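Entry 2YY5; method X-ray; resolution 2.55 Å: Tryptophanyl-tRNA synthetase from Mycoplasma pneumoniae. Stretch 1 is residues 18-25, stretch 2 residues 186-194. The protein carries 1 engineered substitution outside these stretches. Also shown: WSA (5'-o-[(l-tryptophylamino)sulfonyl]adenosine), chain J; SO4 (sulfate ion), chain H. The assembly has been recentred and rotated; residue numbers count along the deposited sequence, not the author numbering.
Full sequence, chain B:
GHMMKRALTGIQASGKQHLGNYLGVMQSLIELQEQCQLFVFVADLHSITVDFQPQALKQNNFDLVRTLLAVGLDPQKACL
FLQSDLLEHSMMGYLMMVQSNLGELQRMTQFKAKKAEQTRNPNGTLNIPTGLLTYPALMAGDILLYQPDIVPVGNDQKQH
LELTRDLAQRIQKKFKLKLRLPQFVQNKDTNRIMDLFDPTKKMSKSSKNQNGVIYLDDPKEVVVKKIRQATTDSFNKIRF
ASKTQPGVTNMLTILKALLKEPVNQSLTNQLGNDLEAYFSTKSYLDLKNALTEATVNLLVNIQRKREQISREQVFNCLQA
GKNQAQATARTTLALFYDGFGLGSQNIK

Stretch 1 (18-25) HLGNYLGV
Stretch 2 (186-194) QNKDTNRIM

Stretch 1 is the start of a helix, and stretch 2 is an irregular segment without regular helix or strand that lies along it. Both belong to one chain, and touching residues are at least 163 positions apart in sequence. The register is antiparallel: Gly 20 CA lies 5.1 Å from Ile 193 CA, and Gly 24 CA lies 5.1 Å from Asn 191 CA. Together the two stretches bury 268 Å².

His 18 sits at the N-cap, with phi/psi -127/176, chi1 p and chi2 64°. His 18 ND1 accepts a weak capping bond from Gly 20 N at 2.7 Å. His 18 NE2 donates to SO4 O3 at 3.0 Å. SO4 O3 and WSA N7 both lie at the ring edge, near its plane; His 18 CE1 is 3.6 Å from WSA N7. His 18 does not touch stretch 2.

The helix begins at Leu 19, phi/psi -57/-28. Its CA-to-CB bond points sideways, with chi1 -111° and chi2 t. Leu 19 O accepts from Leu 23 N at 2.8 Å. Leu 19 O is 4.4 Å from Ile 193 CD1.

Gly 20, phi/psi -64/-40, lies against Ile 193. Gly 20 CA is 3.9 Å from Ile 193 CB. An ideal CB on Gly 20 would lie 2.5 Å from His 18 CE1, a clash with the capping ring. Gly 20 O accepts from Gly 24 N at 2.7 Å.

Asn 21 (chi1 m) points away from stretch 2. Tyr 22 (chi1 t, chi2 77°) points sideways and does not reach it. Their phi/psi are -68/-45 and -61/-56. A wider pi-type turn spans 22-25.

Leu 23, phi/psi -69/-32, points toward stretch 2 with chi1 -97° and chi2 30°. It makes both a polar and an apolar contact. Thr 190 OG1 (phi/psi -96/24, chi1 p) donates to Leu 23 O at 2.7 Å, the only direct hydrogen bond across the stretches. Leu 23 CB meets Thr 190 CB at 3.8 Å. Leu 23 CB also packs against Ile 193 CD1 at 3.4 Å. Ile 193, chi1 m and chi2 p, has phi/psi -72/135.

Gly 24, phi/psi -65/-41, places its CA 3.8 Å from Thr 190 O and 3.5 Å from WSA N3. An ideal CB on Gly 24 would clash with WSA N3, so the adenine occupies the space of the absent side chain. A water bridges the stretches: it donates to Gly 24 O at 3.1 Å and accepts from Asn 187 N at 2.8 Å.

Asn 187, phi/psi -71/126 and chi1 t, bonds within its own loop. Asn 187 OD1 accepts from Thr 190 N at 2.7 Å and weakly from Asp 189 N at 2.9 Å. Asn 191 ND2 (phi/psi -67/-9) donates to Asn 187 O at 3.0 Å.

Val 25 (phi/psi -145/-44, chi1 m) points away from stretch 2. The Ile 193 backbone pairs with the adenine: Ile 193 N donates to WSA N1 at 2.7 Å, and WSA N6 donates to Ile 193 O at 2.9 Å.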

ATOM      1  N   HIS B  18     -15.435 -16.463  15.669  1.00 25.77           N
ATOM      2  CA  HIS B  18     -16.647 -17.264  15.875  1.00 18.52           C
ATOM      3  C   HIS B  18     -16.699 -18.587  15.102  1.00 20.58           C
ATOM      4  O   HIS B  18     -15.805 -18.892  14.308  1.00 16.87           O
ATOM      5  CB  HIS B  18     -17.869 -16.423  15.511  1.00 18.38           C
ATOM      6  CG  HIS B  18     -17.871 -15.943  14.090  1.00 22.06           C
ATOM      7  ND1 HIS B  18     -17.934 -16.799  13.013  1.00 21.00           N
ATOM      8  CD2 HIS B  18     -17.815 -14.692  13.571  1.00 21.56           C
ATOM      9  CE1 HIS B  18     -17.919 -16.101  11.892  1.00 16.06           C
ATOM     10  NE2 HIS B  18     -17.847 -14.818  12.203  1.00 18.80           N
ATOM     11  N   LEU B  19     -17.765 -19.355  15.347  1.00 22.27           N
ATOM     12  CA  LEU B  19     -18.004 -20.656  14.712  1.00 16.94           C
ATOM     13  C   LEU B  19     -18.026 -20.604  13.182  1.00 19.00           C
ATOM     14  O   LEU B  19     -17.732 -21.597  12.519  1.00 14.37           O
ATOM     15  CB  LEU B  19     -19.334 -21.234  15.190  1.00 16.86           C
ATOM     16  CG  LEU B  19     -19.368 -22.473  16.083  1.00 23.29           C
ATOM     17  CD1 LEU B  19     -20.807 -22.949  16.178  1.00 20.65           C
ATOM     18  CD2 LEU B  19     -18.506 -23.576  15.510  1.00 17.33           C
ATOM     19  N   GLY B  20     -18.408 -19.458  12.625  1.00 14.69           N
ATOM     20  CA  GLY B  20     -18.432 -19.328  11.181  1.00 17.90           C
ATOM     21  C   GLY B  20     -17.011 -19.472  10.678  1.00 16.70           C
ATOM     22  O   GLY B  20     -16.766 -20.117   9.664  1.00 20.31           O
ATOM     23  N   ASN B  21     -16.072 -18.880  11.413  1.00 20.04           N
ATOM     24  CA  ASN B  21     -14.654 -18.940  11.066  1.00 19.14           C
ATOM     25  C   ASN B  21     -14.124 -20.357  11.229  1.00 23.08           C
ATOM     26  O   ASN B  21     -13.402 -20.858  10.360  1.00 15.67           O
ATOM     27  CB  ASN B  21     -13.843 -18.010  11.963  1.00 18.60           C
ATOM     28  CG  ASN B  21     -14.325 -16.578  11.904  1.00 25.63           C
ATOM     29  OD1 ASN B  21     -14.425 -15.993  10.826  1.00 25.24           O
ATOM     30  ND2 ASN B  21     -14.622 -16.002  13.067  1.00 14.78           N
ATOM     31  N   TYR B  22     -14.492 -20.996  12.342  1.00 21.48           N
ATOM     32  CA  TYR B  22     -14.036 -22.352  12.628  1.00 26.25           C
ATOM     33  C   TYR B  22     -14.514 -23.315  11.546  1.00 26.77           C
ATOM     34  O   TYR B  22     -13.720 -24.013  10.913  1.00 24.60           O
ATOM     35  CB  TYR B  22     -14.545 -22.842  13.996  1.00 21.49           C
ATOM     36  CG  TYR B  22     -14.013 -24.220  14.351  1.00 20.29           C
ATOM     37  CD1 TYR B  22     -12.701 -24.387  14.797  1.00 23.13           C
ATOM     38  CD2 TYR B  22     -14.784 -25.369  14.141  1.00 19.18           C
ATOM     39  CE1 TYR B  22     -12.161 -25.656  15.013  1.00 19.29           C
ATOM     40  CE2 TYR B  22     -14.253 -26.648  14.352  1.00 18.48           C
ATOM     41  CZ  TYR B  22     -12.938 -26.777  14.787  1.00 21.94           C
ATOM     42  OH  TYR B  22     -12.381 -28.013  14.976  1.00 21.76           O
ATOM     43  N   LEU B  23     -15.821 -23.340  11.335  1.00 21.26           N
ATOM     44  CA  LEU B  23     -16.404 -24.220  10.347  1.00 23.20           C
ATOM     45  C   LEU B  23     -16.036 -23.808   8.922  1.00 28.27           C
ATOM     46  O   LEU B  23     -15.885 -24.659   8.037  1.00 24.53           O
ATOM     47  CB  LEU B  23     -17.929 -24.263  10.540  1.00 21.32           C
ATOM     48  CG  LEU B  23     -18.497 -25.444  11.355  1.00 23.24           C
ATOM     49  CD1 LEU B  23     -17.490 -25.920  12.390  1.00 21.23           C
ATOM     50  CD2 LEU B  23     -19.809 -25.043  12.026  1.00 18.79           C
ATOM     51  N   GLY B  24     -15.863 -22.509   8.704  1.00 24.36           N
ATOM     52  CA  GLY B  24     -15.533 -22.042   7.373  1.00 22.03           C
ATOM     53  C   GLY B  24     -14.189 -22.482   6.825  1.00 25.81           C
ATOM     54  O   GLY B  24     -14.086 -22.829   5.643  1.00 24.28           O
ATOM     55  N   VAL B  25     -13.160 -22.473   7.672  1.00 24.19           N
ATOM     56  CA  VAL B  25     -11.812 -22.827   7.237  1.00 20.49           C
ATOM     57  C   VAL B  25     -10.961 -23.556   8.262  1.00 17.89           C
ATOM     58  O   VAL B  25     -10.267 -24.506   7.921  1.00 18.48           O
ATOM     59  CB  VAL B  25     -11.017 -21.567   6.801  1.00 21.94           C
ATOM     60  CG1 VAL B  25     -11.607 -20.993   5.537  1.00 29.80           C
ATOM     61  CG2 VAL B  25     -11.046 -20.517   7.911  1.00 25.41           C
ATOM     62  N   GLN B 186     -14.237 -23.530  -1.203  1.00 24.60           N
ATOM     63  CA  GLN B 186     -15.040 -23.403   0.011  1.00 25.16           C
ATOM     64  C   GLN B 186     -15.553 -24.773   0.430  1.00 23.95           C
ATOM     65  O   GLN B 186     -15.643 -25.690  -0.384  1.00 22.55           O
ATOM     66  CB  GLN B 186     -16.230 -22.472  -0.235  1.00 19.12           C
ATOM     67  CG  GLN B 186     -17.293 -23.070  -1.134  1.00 17.72           C
ATOM     68  CD  GLN B 186     -18.495 -22.158  -1.351  1.00 26.66           C
ATOM     69  OE1 GLN B 186     -19.411 -22.497  -2.098  1.00 38.29           O
ATOM     70  NE2 GLN B 186     -18.497 -21.000  -0.701  1.00 27.14           N
ATOM     71  N   ASN B 187     -15.890 -24.905   1.706  1.00 28.97           N
ATOM     72  CA  ASN B 187     -16.400 -26.157   2.240  1.00 26.95           C
ATOM     73  C   ASN B 187     -17.799 -26.361   1.676  1.00 29.84           C
ATOM     74  O   ASN B 187     -18.653 -25.481   1.800  1.00 30.44           O
ATOM     75  CB  ASN B 187     -16.426 -26.082   3.765  1.00 28.30           C
ATOM     76  CG  ASN B 187     -16.934 -27.356   4.405  1.00 31.97           C
ATOM     77  OD1 ASN B 187     -18.130 -27.662   4.353  1.00 32.29           O
ATOM     78  ND2 ASN B 187     -16.027 -28.108   5.016  1.00 23.17           N
ATOM     79  N   LYS B 188     -18.030 -27.514   1.055  1.00 30.32           N
ATOM     80  CA  LYS B 188     -19.323 -27.808   0.447  1.00 35.83           C
ATOM     81  C   LYS B 188     -20.519 -27.552   1.360  1.00 33.50           C
ATOM     82  O   LYS B 188     -21.528 -27.004   0.917  1.00 34.11           O
ATOM     83  CB  LYS B 188     -19.376 -29.262  -0.053  1.00 39.96           C
ATOM     84  CG  LYS B 188     -19.566 -30.303   1.040  1.00 49.18           C
ATOM     85  CD  LYS B 188     -19.795 -31.695   0.460  1.00 54.08           C
ATOM     86  CE  LYS B 188     -20.215 -32.690   1.543  1.00 51.40           C
ATOM     87  NZ  LYS B 188     -20.490 -34.048   0.997  1.00 54.39           N
ATOM     88  N   ASP B 189     -20.403 -27.936   2.628  1.00 34.17           N
ATOM     89  CA  ASP B 189     -21.497 -27.769   3.584  1.00 30.92           C
ATOM     90  C   ASP B 189     -21.454 -26.518   4.461  1.00 31.78           C
ATOM     91  O   ASP B 189     -22.441 -25.795   4.561  1.00 27.98           O
ATOM     92  CB  ASP B 189     -21.573 -28.986   4.510  1.00 30.28           C
ATOM     93  CG  ASP B 189     -21.644 -30.297   3.754  1.00 37.85           C
ATOM     94  OD1 ASP B 189     -22.606 -30.486   2.981  1.00 44.70           O
ATOM     95  OD2 ASP B 189     -20.738 -31.141   3.938  1.00 37.86           O
ATOM     96  N   THR B 190     -20.306 -26.273   5.091  1.00 31.60           N
ATOM     97  CA  THR B 190     -20.142 -25.158   6.026  1.00 28.96           C
ATOM     98  C   THR B 190     -19.538 -23.850   5.496  1.00 31.75           C
ATOM     99  O   THR B 190     -18.991 -23.058   6.270  1.00 25.29           O
ATOM    100  CB  THR B 190     -19.273 -25.612   7.230  1.00 30.12           C
ATOM    101  OG1 THR B 190     -17.924 -25.813   6.794  1.00 32.92           O
ATOM    102  CG2 THR B 190     -19.790 -26.928   7.811  1.00 19.14           C
ATOM    103  N   ASN B 191     -19.651 -23.598   4.200  1.00 30.01           N
ATOM    104  CA  ASN B 191     -19.060 -22.389   3.639  1.00 28.45           C
ATOM    105  C   ASN B 191     -19.714 -21.093   4.111  1.00 25.99           C
ATOM    106  O   ASN B 191     -19.194 -20.001   3.873  1.00 22.54           O
ATOM    107  CB  ASN B 191     -19.094 -22.460   2.114  1.00 31.49           C
ATOM    108  CG  ASN B 191     -20.499 -22.455   1.572  1.00 32.90           C
ATOM    109  OD1 ASN B 191     -21.146 -21.405   1.507  1.00 30.88           O
ATOM    110  ND2 ASN B 191     -20.994 -23.631   1.192  1.00 27.23           N
ATOM    111  N   ARG B 192     -20.840 -21.199   4.804  1.00 23.14           N
ATOM    112  CA  ARG B 192     -21.515 -19.992   5.249  1.00 20.73           C
ATOM    113  C   ARG B 192     -22.455 -20.237   6.424  1.00 18.34           C
ATOM    114  O   ARG B 192     -23.651 -20.428   6.234  1.00 23.60           O
ATOM    115  CB  ARG B 192     -22.289 -19.393   4.064  1.00 18.86           C
ATOM    116  CG  ARG B 192     -22.936 -18.047   4.330  1.00 33.98           C
ATOM    117  CD  ARG B 192     -23.962 -17.709   3.255  1.00 41.08           C
ATOM    118  NE  ARG B 192     -24.676 -16.468   3.552  1.00 51.84           N
ATOM    119  CZ  ARG B 192     -25.914 -16.203   3.143  1.00 55.34           C
ATOM    120  NH1 ARG B 192     -26.485 -15.045   3.457  1.00 49.97           N
ATOM    121  NH2 ARG B 192     -26.588 -17.101   2.430  1.00 55.25           N
ATOM    122  N   ILE B 193     -21.921 -20.237   7.639  1.00 23.93           N
ATOM    123  CA  ILE B 193     -22.755 -20.442   8.820  1.00 24.37           C
ATOM    124  C   ILE B 193     -23.607 -19.191   9.045  1.00 28.12           C
ATOM    125  O   ILE B 193     -23.105 -18.061   8.966  1.00 29.99           O
ATOM    126  CB  ILE B 193     -21.904 -20.731  10.087  1.00 27.50           C
ATOM    127  CG1 ILE B 193     -21.321 -22.140  10.007  1.00 26.64           C
ATOM    128  CG2 ILE B 193     -22.754 -20.602  11.346  1.00 19.64           C
ATOM    129  CD1 ILE B 193     -20.210 -22.270   9.005  1.00 42.69           C
ATOM    130  N   MET B 194     -24.892 -19.393   9.324  1.00 24.25           N
ATOM    131  CA  MET B 194     -25.811 -18.279   9.529  1.00 22.53           C
ATOM    132  C   MET B 194     -25.928 -17.795  10.977  1.00 22.23           C
ATOM    133  O   MET B 194     -25.603 -18.506  11.923  1.00 21.94           O
ATOM    134  CB  MET B 194     -27.196 -18.649   8.996  1.00 22.04           C
ATOM    135  CG  MET B 194     -27.196 -19.187   7.567  1.00 25.01           C
ATOM    136  SD  MET B 194     -26.405 -18.097   6.353  1.00 28.35           S
ATOM    137  CE  MET B 194     -26.258 -19.261   4.953  1.00 32.75           C
TER
HETATM  138  CD2 WSA J1351      -7.406 -13.689   3.284  1.00  8.48           C
HETATM  139  CE3 WSA J1351      -7.992 -14.948   3.215  1.00 13.39           C
HETATM  140  CZ3 WSA J1351      -7.553 -15.856   2.260  1.00  7.01           C
HETATM  141  CH2 WSA J1351      -6.534 -15.504   1.379  1.00  7.52           C
HETATM  142  CZ2 WSA J1351      -5.952 -14.245   1.450  1.00  8.15           C
HETATM  143  CE2 WSA J1351      -6.391 -13.336   2.405  1.00 10.33           C
HETATM  144  N11 WSA J1351      -6.011 -12.098   2.712  1.00  8.53           N
HETATM  145  CD1 WSA J1351      -6.731 -11.655   3.737  1.00  9.92           C
HETATM  146  CG  WSA J1351      -7.595 -12.594   4.119  1.00  7.70           C
HETATM  147  CB  WSA J1351      -8.589 -12.486   5.273  1.00 12.19           C
HETATM  148  CA  WSA J1351     -10.035 -12.592   4.782  1.00 17.01           C
HETATM  149  NH3 WSA J1351     -10.319 -11.547   3.789  1.00  5.23           N
HETATM  150  C   WSA J1351     -10.976 -12.433   5.979  1.00 18.47           C
HETATM  151  O   WSA J1351     -11.195 -11.321   6.449  1.00 36.46           O
HETATM  152  NS  WSA J1351     -11.524 -13.539   6.471  1.00 26.68           N
HETATM  153  S   WSA J1351     -12.026 -13.287   8.002  1.00 28.05           S
HETATM  154  O1S WSA J1351     -10.865 -12.899   8.868  1.00 10.99           O
HETATM  155  O2S WSA J1351     -13.038 -12.179   8.038  1.00 20.32           O
HETATM  156  O5' WSA J1351     -12.597 -14.525   8.441  1.00 17.98           O
HETATM  157  C5' WSA J1351     -11.810 -15.716   8.324  1.00  8.26           C
HETATM  158  C4' WSA J1351     -12.456 -16.820   7.481  1.00 17.17           C
HETATM  159  O4' WSA J1351     -13.748 -17.152   8.019  1.00 10.38           O
HETATM  160  C3' WSA J1351     -12.678 -16.435   6.016  1.00 19.43           C
HETATM  161  O3' WSA J1351     -12.411 -17.561   5.176  1.00 19.60           O
HETATM  162  C2' WSA J1351     -14.173 -16.120   5.999  1.00 23.26           C
HETATM  163  O2' WSA J1351     -14.692 -16.326   4.681  1.00 20.23           O
HETATM  164  C1' WSA J1351     -14.656 -17.245   6.911  1.00 10.25           C
HETATM  165  N9  WSA J1351     -16.037 -16.967   7.375  1.00 16.91           N
HETATM  166  C8  WSA J1351     -16.433 -15.835   7.952  1.00 12.79           C
HETATM  167  N7  WSA J1351     -17.714 -15.932   8.298  1.00 17.08           N
HETATM  168  C5  WSA J1351     -18.138 -17.142   7.938  1.00 11.42           C
HETATM  169  C4  WSA J1351     -17.070 -17.796   7.340  1.00 13.77           C
HETATM  170  N3  WSA J1351     -17.245 -19.047   6.882  1.00 14.55           N
HETATM  171  C2  WSA J1351     -18.415 -19.652   7.000  1.00 11.78           C
HETATM  172  N1  WSA J1351     -19.449 -19.056   7.566  1.00 19.08           N
HETATM  173  C6  WSA J1351     -19.348 -17.807   8.046  1.00 19.36           C
HETATM  174  N6  WSA J1351     -20.388 -17.214   8.631  1.00 22.81           N
HETATM  175  S   SO4 H1360     -16.149 -12.184   9.879  1.00 23.91           S
HETATM  176  O1  SO4 H1360     -16.274 -12.349   8.424  1.00 20.58           O
HETATM  177  O2  SO4 H1360     -15.605 -10.840  10.178  1.00 23.25           O
HETATM  178  O3  SO4 H1360     -17.479 -12.353  10.499  1.00 21.96           O
HETATM  179  O4  SO4 H1360     -15.224 -13.193  10.407  1.00 12.84           O
HETATM  180  O   HOH W   1     -15.947 -22.536   3.206  1.00 17.81           O